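Local atomic coordinates of RND efflux system, outer membrane lipoprotein, NodT family (Burkholderia mallei, PDB entry 6U94), a protein that probably serves as the outer-membrane channel component of an RND-type efflux system, a lipoprotein of the outer membrane factor family. Residues A268-R282 / R448-V460. Numbering follows the deposited sequence.
Sequences AEFPAGLPSTLLERR and RVTLYKALGGGWV
R281 reaches from the 3-10 turn 276-281 into the glycine-rich turn 455-458 that follows helix 421-454. Its CB lies 3.8 Å from G456 O. The chain then bends at chi3 (-49°), which folds the guanidinium back over its own turn, where NE donates to L278 O, in the carbonyl plane and on a lone pair. The guanidinium has L278 CD2 over one face and G456 O over the opposite face. NH1 gives a weak bond to G457 O, while NH2 carries two, to L455 O (3.0 Å) and to G458 O (modelled doubtfully short), approaching each acceptor from above its carbonyl plane. Past the helix, G456 has positive phi in a Schellman motif. Next door, R282 NH1 meets A454 O in the carbonyl plane, 2.8 Å away, and also forms a salt bridge with E377; its NH2 pairs with D284.

The other half is largely apolar. P271 CD sits over one face of W459, 3.5 Å from the centroid of the six-membered ring and 11° off its normal. F270 takes L451 CD2 on one face of its ring, and its CD1 approaches W459 CZ3 (3.5 Å) with the ring planes 66° apart. L274 CD2 and L278 CD1 close on W459 CB. Beyond F270, E269 OE1 pairs with R385 of helix 362-415.

Thus the loop before helix 283-294 is fixed to the end of helix 421-454 by packing of F270, P271 and leucines around W459 and L455, and by two arginines; the positive charge of R281 probably offsets the carbonyl-rich turn after the helix.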
ATOM      1  N   ALA A 268     -11.102  -3.789  -6.415  1.00 68.08           N
ATOM      2  CA  ALA A 268     -12.309  -4.382  -5.869  1.00 66.97           C
ATOM      3  C   ALA A 268     -12.180  -4.515  -4.357  1.00 69.79           C
ATOM      4  O   ALA A 268     -11.087  -4.720  -3.820  1.00 68.17           O
ATOM      5  CB  ALA A 268     -12.575  -5.750  -6.500  1.00 65.19           C
ATOM      6  N   GLU A 269     -13.310  -4.379  -3.671  1.00 69.33           N
ATOM      7  CA  GLU A 269     -13.316  -4.512  -2.223  1.00 70.14           C
ATOM      8  C   GLU A 269     -13.151  -5.974  -1.822  1.00 71.03           C
ATOM      9  O   GLU A 269     -13.598  -6.889  -2.518  1.00 71.95           O
ATOM     10  CB  GLU A 269     -14.612  -3.946  -1.641  1.00 76.94           C
ATOM     11  CG  GLU A 269     -14.632  -3.862  -0.123  1.00 78.81           C
ATOM     12  CD  GLU A 269     -13.431  -3.123   0.432  1.00 77.20           C
ATOM     13  OE1 GLU A 269     -12.435  -3.786   0.799  1.00 75.80           O
ATOM     14  OE2 GLU A 269     -13.479  -1.875   0.489  1.00 74.60           O
ATOM     15  N   PHE A 270     -12.488  -6.185  -0.694  1.00 70.36           N
ATOM     16  CA  PHE A 270     -12.292  -7.535  -0.193  1.00 63.05           C
ATOM     17  C   PHE A 270     -13.635  -8.138   0.209  1.00 67.65           C
ATOM     18  O   PHE A 270     -14.423  -7.478   0.902  1.00 70.52           O
ATOM     19  CB  PHE A 270     -11.335  -7.530   0.995  1.00 54.82           C
ATOM     20  CG  PHE A 270      -9.934  -7.136   0.634  1.00 55.49           C
ATOM     21  CD1 PHE A 270      -9.077  -8.048   0.026  1.00 56.12           C
ATOM     22  CD2 PHE A 270      -9.472  -5.860   0.897  1.00 56.13           C
ATOM     23  CE1 PHE A 270      -7.783  -7.685  -0.311  1.00 56.08           C
ATOM     24  CE2 PHE A 270      -8.183  -5.492   0.565  1.00 58.39           C
ATOM     25  CZ  PHE A 270      -7.334  -6.405  -0.039  1.00 56.34           C
ATOM     26  N   PRO A 271     -13.938  -9.364  -0.212  1.00 68.46           N
ATOM     27  CA  PRO A 271     -15.215  -9.978   0.166  1.00 72.05           C
ATOM     28  C   PRO A 271     -15.304 -10.184   1.671  1.00 71.37           C
ATOM     29  O   PRO A 271     -14.299 -10.256   2.382  1.00 72.09           O
ATOM     30  CB  PRO A 271     -15.202 -11.322  -0.579  1.00 72.82           C
ATOM     31  CG  PRO A 271     -14.186 -11.155  -1.664  1.00 69.65           C
ATOM     32  CD  PRO A 271     -13.152 -10.229  -1.105  1.00 67.36           C
ATOM     33  N   ALA A 272     -16.536 -10.275   2.157  1.00 72.00           N
ATOM     34  CA  ALA A 272     -16.753 -10.583   3.562  1.00 66.83           C
ATOM     35  C   ALA A 272     -16.526 -12.067   3.818  1.00 65.38           C
ATOM     36  O   ALA A 272     -16.927 -12.918   3.020  1.00 64.92           O
ATOM     37  CB  ALA A 272     -18.168 -10.185   3.980  1.00 61.61           C
ATOM     38  N   GLY A 273     -15.869 -12.373   4.934  1.00 65.94           N
ATOM     39  CA  GLY A 273     -15.708 -13.751   5.357  1.00 63.47           C
ATOM     40  C   GLY A 273     -14.612 -14.531   4.663  1.00 67.07           C
ATOM     41  O   GLY A 273     -14.782 -15.728   4.413  1.00 67.26           O
ATOM     42  N   LEU A 274     -13.490 -13.897   4.352  1.00 61.83           N
ATOM     43  CA  LEU A 274     -12.397 -14.606   3.704  1.00 59.36           C
ATOM     44  C   LEU A 274     -11.823 -15.660   4.650  1.00 60.54           C
ATOM     45  O   LEU A 274     -11.492 -15.339   5.799  1.00 60.68           O
ATOM     46  CB  LEU A 274     -11.306 -13.627   3.274  1.00 54.59           C
ATOM     47  CG  LEU A 274     -11.682 -12.764   2.072  1.00 55.59           C
ATOM     48  CD1 LEU A 274     -10.535 -11.848   1.681  1.00 54.21           C
ATOM     49  CD2 LEU A 274     -12.100 -13.645   0.903  1.00 52.53           C
ATOM     50  N   PRO A 275     -11.698 -16.913   4.212  1.00 56.61           N
ATOM     51  CA  PRO A 275     -11.177 -17.955   5.108  1.00 52.86           C
ATOM     52  C   PRO A 275      -9.677 -17.823   5.330  1.00 51.00           C
ATOM     53  O   PRO A 275      -8.921 -17.431   4.435  1.00 53.45           O
ATOM     54  CB  PRO A 275     -11.520 -19.258   4.375  1.00 56.28           C
ATOM     55  CG  PRO A 275     -11.610 -18.866   2.929  1.00 56.73           C
ATOM     56  CD  PRO A 275     -12.156 -17.458   2.924  1.00 57.09           C
ATOM     57  N   SER A 276      -9.252 -18.158   6.550  1.00 50.67           N
ATOM     58  CA  SER A 276      -7.834 -18.130   6.889  1.00 51.92           C
ATOM     59  C   SER A 276      -7.022 -19.144   6.089  1.00 50.15           C
ATOM     60  O   SER A 276      -5.799 -18.999   5.983  1.00 47.58           O
ATOM     61  CB  SER A 276      -7.654 -18.383   8.385  1.00 52.75           C
ATOM     62  OG  SER A 276      -8.468 -19.464   8.810  1.00 55.10           O
ATOM     63  N   THR A 277      -7.673 -20.164   5.523  1.00 47.88           N
ATOM     64  CA  THR A 277      -6.961 -21.137   4.703  1.00 53.18           C
ATOM     65  C   THR A 277      -6.349 -20.501   3.463  1.00 61.93           C
ATOM     66  O   THR A 277      -5.484 -21.115   2.829  1.00 64.81           O
ATOM     67  CB  THR A 277      -7.897 -22.274   4.295  1.00 54.57           C
ATOM     68  OG1 THR A 277      -9.052 -21.739   3.639  1.00 58.96           O
ATOM     69  CG2 THR A 277      -8.331 -23.069   5.519  1.00 51.95           C
ATOM     70  N   LEU A 278      -6.775 -19.286   3.104  1.00 59.46           N
ATOM     71  CA  LEU A 278      -6.109 -18.560   2.030  1.00 55.92           C
ATOM     72  C   LEU A 278      -4.632 -18.353   2.332  1.00 53.63           C
ATOM     73  O   LEU A 278      -3.811 -18.306   1.407  1.00 52.47           O
ATOM     74  CB  LEU A 278      -6.785 -17.207   1.803  1.00 54.32           C
ATOM     75  CG  LEU A 278      -8.179 -17.178   1.178  1.00 53.06           C
ATOM     76  CD1 LEU A 278      -8.722 -15.752   1.197  1.00 52.24           C
ATOM     77  CD2 LEU A 278      -8.150 -17.722  -0.241  1.00 48.63           C
ATOM     78  N   LEU A 279      -4.275 -18.224   3.613  1.00 47.70           N
ATOM     79  CA  LEU A 279      -2.885 -18.011   3.998  1.00 46.57           C
ATOM     80  C   LEU A 279      -2.004 -19.226   3.739  1.00 51.23           C
ATOM     81  O   LEU A 279      -0.777 -19.110   3.832  1.00 51.61           O
ATOM     82  CB  LEU A 279      -2.805 -17.612   5.473  1.00 47.55           C
ATOM     83  CG  LEU A 279      -3.643 -16.386   5.865  1.00 52.52           C
ATOM     84  CD1 LEU A 279      -3.276 -15.887   7.256  1.00 49.68           C
ATOM     85  CD2 LEU A 279      -3.494 -15.271   4.849  1.00 48.88           C
ATOM     86  N   GLU A 280      -2.594 -20.382   3.418  1.00 52.43           N
ATOM     87  CA  GLU A 280      -1.788 -21.525   3.007  1.00 54.76           C
ATOM     88  C   GLU A 280      -1.000 -21.227   1.738  1.00 56.83           C
ATOM     89  O   GLU A 280       0.038 -21.853   1.496  1.00 57.16           O
ATOM     90  CB  GLU A 280      -2.676 -22.753   2.801  1.00 54.39           C
ATOM     91  CG  GLU A 280      -3.326 -23.284   4.066  1.00 54.71           C
ATOM     92  CD  GLU A 280      -4.477 -24.229   3.780  1.00 60.03           C
ATOM     93  OE1 GLU A 280      -4.766 -24.476   2.589  1.00 64.41           O
ATOM     94  OE2 GLU A 280      -5.094 -24.724   4.745  1.00 61.42           O
ATOM     95  N   ARG A 281      -1.472 -20.283   0.919  1.00 53.01           N
ATOM     96  CA  ARG A 281      -0.802 -19.904  -0.320  1.00 49.21           C
ATOM     97  C   ARG A 281       0.286 -18.858  -0.120  1.00 54.74           C
ATOM     98  O   ARG A 281       0.933 -18.469  -1.097  1.00 56.93           O
ATOM     99  CB  ARG A 281      -1.815 -19.373  -1.337  1.00 45.31           C
ATOM    100  CG  ARG A 281      -3.044 -20.235  -1.527  1.00 46.27           C
ATOM    101  CD  ARG A 281      -4.132 -19.378  -2.139  1.00 55.65           C
ATOM    102  NE  ARG A 281      -4.260 -18.120  -1.403  1.00 60.23           N
ATOM    103  CZ  ARG A 281      -4.833 -17.019  -1.882  1.00 60.82           C
ATOM    104  NH1 ARG A 281      -5.335 -17.008  -3.110  1.00 62.25           N
ATOM    105  NH2 ARG A 281      -4.896 -15.925  -1.135  1.00 57.49           N
ATOM    106  N   ARG A 282       0.494 -18.382   1.102  1.00 53.80           N
ATOM    107  CA  ARG A 282       1.598 -17.465   1.350  1.00 52.87           C
ATOM    108  C   ARG A 282       2.921 -18.173   1.077  1.00 58.34           C
ATOM    109  O   ARG A 282       3.114 -19.313   1.524  1.00 54.29           O
ATOM    110  CB  ARG A 282       1.568 -16.954   2.786  1.00 49.71           C
ATOM    111  CG  ARG A 282       0.522 -15.869   3.078  1.00 45.60           C
ATOM    112  CD  ARG A 282       0.571 -15.479   4.541  1.00 43.53           C
ATOM    113  NE  ARG A 282       1.910 -15.062   4.950  1.00 44.79           N
ATOM    114  CZ  ARG A 282       2.243 -13.816   5.274  1.00 50.20           C
ATOM    115  NH1 ARG A 282       1.327 -12.849   5.257  1.00 51.30           N
ATOM    116  NH2 ARG A 282       3.493 -13.533   5.628  1.00 42.37           N
ATOM    117  N   ARG A 448      -4.548  -1.668   0.647  1.00 50.41           N
ATOM    118  CA  ARG A 448      -5.330  -2.769   0.092  1.00 50.74           C
ATOM    119  C   ARG A 448      -4.464  -3.645  -0.803  1.00 57.70           C
ATOM    120  O   ARG A 448      -4.624  -4.872  -0.830  1.00 54.66           O
ATOM    121  CB  ARG A 448      -6.531  -2.224  -0.679  1.00 55.83           C
ATOM    122  CG  ARG A 448      -7.512  -1.448   0.193  1.00 59.86           C
ATOM    123  CD  ARG A 448      -8.373  -0.497  -0.617  1.00 64.02           C
ATOM    124  NE  ARG A 448      -9.314  -1.194  -1.488  1.00 65.69           N
ATOM    125  CZ  ARG A 448     -10.374  -0.615  -2.044  1.00 67.19           C
ATOM    126  NH1 ARG A 448     -10.627   0.667  -1.812  1.00 67.22           N
ATOM    127  NH2 ARG A 448     -11.186  -1.316  -2.824  1.00 66.12           N
ATOM    128  N   VAL A 449      -3.543  -3.027  -1.546  1.00 58.95           N
ATOM    129  CA  VAL A 449      -2.585  -3.779  -2.346  1.00 58.61           C
ATOM    130  C   VAL A 449      -1.704  -4.636  -1.447  1.00 62.34           C
ATOM    131  O   VAL A 449      -1.436  -5.807  -1.748  1.00 58.99           O
ATOM    132  CB  VAL A 449      -1.752  -2.817  -3.211  1.00 56.51           C
ATOM    133  CG1 VAL A 449      -0.529  -3.530  -3.784  1.00 56.45           C
ATOM    134  CG2 VAL A 449      -2.609  -2.240  -4.326  1.00 53.03           C
ATOM    135  N   THR A 450      -1.254  -4.075  -0.322  1.00 59.62           N
ATOM    136  CA  THR A 450      -0.414  -4.834   0.598  1.00 58.98           C
ATOM    137  C   THR A 450      -1.189  -5.980   1.240  1.00 62.07           C
ATOM    138  O   THR A 450      -0.638  -7.067   1.455  1.00 62.28           O
ATOM    139  CB  THR A 450       0.159  -3.912   1.670  1.00 58.46           C
ATOM    140  OG1 THR A 450       0.772  -2.781   1.041  1.00 62.89           O
ATOM    141  CG2 THR A 450       1.203  -4.646   2.498  1.00 59.63           C
ATOM    142  N   LEU A 451      -2.469  -5.761   1.549  1.00 57.31           N
ATOM    143  CA  LEU A 451      -3.286  -6.843   2.083  1.00 54.65           C
ATOM    144  C   LEU A 451      -3.511  -7.940   1.048  1.00 58.15           C
ATOM    145  O   LEU A 451      -3.609  -9.120   1.409  1.00 63.45           O
ATOM    146  CB  LEU A 451      -4.621  -6.296   2.582  1.00 57.56           C
ATOM    147  CG  LEU A 451      -5.583  -7.313   3.204  1.00 58.10           C
ATOM    148  CD1 LEU A 451      -4.934  -8.039   4.378  1.00 52.03           C
ATOM    149  CD2 LEU A 451      -6.873  -6.630   3.628  1.00 52.10           C
ATOM    150  N   TYR A 452      -3.596  -7.578  -0.236  1.00 53.27           N
ATOM    151  CA  TYR A 452      -3.653  -8.593  -1.283  1.00 57.41           C
ATOM    152  C   TYR A 452      -2.448  -9.526  -1.219  1.00 57.05           C
ATOM    153  O   TYR A 452      -2.572 -10.722  -1.505  1.00 55.82           O
ATOM    154  CB  TYR A 452      -3.734  -7.929  -2.660  1.00 59.25           C
ATOM    155  CG  TYR A 452      -3.374  -8.863  -3.798  1.00 61.89           C
ATOM    156  CD1 TYR A 452      -2.076  -8.919  -4.296  1.00 66.29           C
ATOM    157  CD2 TYR A 452      -4.329  -9.692  -4.372  1.00 64.21           C
ATOM    158  CE1 TYR A 452      -1.741  -9.780  -5.332  1.00 69.08           C
ATOM    159  CE2 TYR A 452      -4.006 -10.550  -5.406  1.00 66.18           C
ATOM    160  CZ  TYR A 452      -2.710 -10.591  -5.883  1.00 69.18           C
ATOM    161  OH  TYR A 452      -2.380 -11.441  -6.914  1.00 70.13           O
ATOM    162  N   LYS A 453      -1.278  -8.995  -0.858  1.00 57.62           N
ATOM    163  CA  LYS A 453      -0.076  -9.813  -0.748  1.00 52.17           C
ATOM    164  C   LYS A 453      -0.078 -10.650   0.526  1.00 58.44           C
ATOM    165  O   LYS A 453       0.191 -11.857   0.484  1.00 63.41           O
ATOM    166  CB  LYS A 453       1.164  -8.923  -0.792  1.00 47.73           C
ATOM    167  CG  LYS A 453       1.324  -8.164  -2.089  1.00 49.78           C
ATOM    168  CD  LYS A 453       2.744  -7.662  -2.236  1.00 49.78           C
ATOM    169  CE  LYS A 453       2.969  -6.389  -1.435  1.00 46.74           C
ATOM    170  NZ  LYS A 453       4.335  -5.839  -1.669  1.00 51.06           N
ATOM    171  N   ALA A 454      -0.384 -10.026   1.667  1.00 58.38           N
ATOM    172  CA  ALA A 454      -0.337 -10.724   2.948  1.00 53.97           C
ATOM    173  C   ALA A 454      -1.303 -11.900   3.007  1.00 52.26           C
ATOM    174  O   ALA A 454      -1.105 -12.809   3.821  1.00 51.89           O
ATOM    175  CB  ALA A 454      -0.629  -9.747   4.092  1.00 47.56           C
ATOM    176  N   LEU A 455      -2.346 -11.901   2.175  1.00 54.71           N
ATOM    177  CA  LEU A 455      -3.258 -13.034   2.090  1.00 53.59           C
ATOM    178  C   LEU A 455      -2.682 -14.192   1.293  1.00 57.65           C
ATOM    179  O   LEU A 455      -3.293 -15.266   1.260  1.00 60.80           O
ATOM    180  CB  LEU A 455      -4.585 -12.610   1.454  1.00 50.01           C
ATOM    181  CG  LEU A 455      -5.485 -11.612   2.184  1.00 49.11           C
ATOM    182  CD1 LEU A 455      -6.677 -11.254   1.304  1.00 45.26           C
ATOM    183  CD2 LEU A 455      -5.952 -12.174   3.515  1.00 50.07           C
ATOM    184  N   GLY A 456      -1.530 -14.006   0.656  1.00 57.98           N
ATOM    185  CA  GLY A 456      -0.988 -15.001  -0.239  1.00 59.58           C
ATOM    186  C   GLY A 456      -1.423 -14.857  -1.677  1.00 59.91           C
ATOM    187  O   GLY A 456      -1.192 -15.777  -2.470  1.00 58.22           O
ATOM    188  N   GLY A 457      -2.046 -13.738  -2.042  1.00 58.11           N
ATOM    189  CA  GLY A 457      -2.503 -13.535  -3.401  1.00 55.13           C
ATOM    190  C   GLY A 457      -4.007 -13.396  -3.516  1.00 61.11           C
ATOM    191  O   GLY A 457      -4.638 -14.066  -4.338  1.00 61.42           O
ATOM    192  N   GLY A 458      -4.593 -12.530  -2.691  1.00 64.92           N
ATOM    193  CA  GLY A 458      -6.011 -12.240  -2.821  1.00 61.50           C
ATOM    194  C   GLY A 458      -6.884 -13.399  -2.379  1.00 60.74           C
ATOM    195  O   GLY A 458      -6.612 -14.078  -1.383  1.00 60.79           O
ATOM    196  N   TRP A 459      -7.956 -13.625  -3.135  1.00 62.26           N
ATOM    197  CA  TRP A 459      -8.960 -14.619  -2.793  1.00 66.87           C
ATOM    198  C   TRP A 459      -9.385 -15.358  -4.052  1.00 77.79           C
ATOM    199  O   TRP A 459      -9.207 -14.871  -5.171  1.00 83.00           O
ATOM    200  CB  TRP A 459     -10.184 -13.977  -2.124  1.00 62.73           C
ATOM    201  CG  TRP A 459     -10.955 -13.061  -3.036  1.00 63.00           C
ATOM    202  CD1 TRP A 459     -12.009 -13.399  -3.838  1.00 62.86           C
ATOM    203  CD2 TRP A 459     -10.731 -11.660  -3.238  1.00 61.44           C
ATOM    204  NE1 TRP A 459     -12.454 -12.294  -4.527  1.00 64.71           N
ATOM    205  CE2 TRP A 459     -11.686 -11.214  -4.175  1.00 61.90           C
ATOM    206  CE3 TRP A 459      -9.816 -10.738  -2.718  1.00 59.24           C
ATOM    207  CZ2 TRP A 459     -11.752  -9.886  -4.603  1.00 58.87           C
ATOM    208  CZ3 TRP A 459      -9.884  -9.419  -3.144  1.00 55.86           C
ATOM    209  CH2 TRP A 459     -10.844  -9.008  -4.077  1.00 54.27           C
ATOM    210  N   VAL A 460      -9.963 -16.539  -3.856  1.00 84.33           N
ATOM    211  CA  VAL A 460     -10.486 -17.317  -4.973  1.00 96.25           C
ATOM    212  C   VAL A 460     -11.892 -16.832  -5.309  1.00116.40           C
ATOM    213  O   VAL A 460     -12.629 -16.336  -4.448  1.00113.76           O
ATOM    214  CB  VAL A 460     -10.462 -18.826  -4.653  1.00 89.12           C
ATOM    215  CG1 VAL A 460      -9.144 -19.210  -3.992  1.00 83.14           C
ATOM    216  CG2 VAL A 460     -11.644 -19.220  -3.778  1.00 89.04           C
TER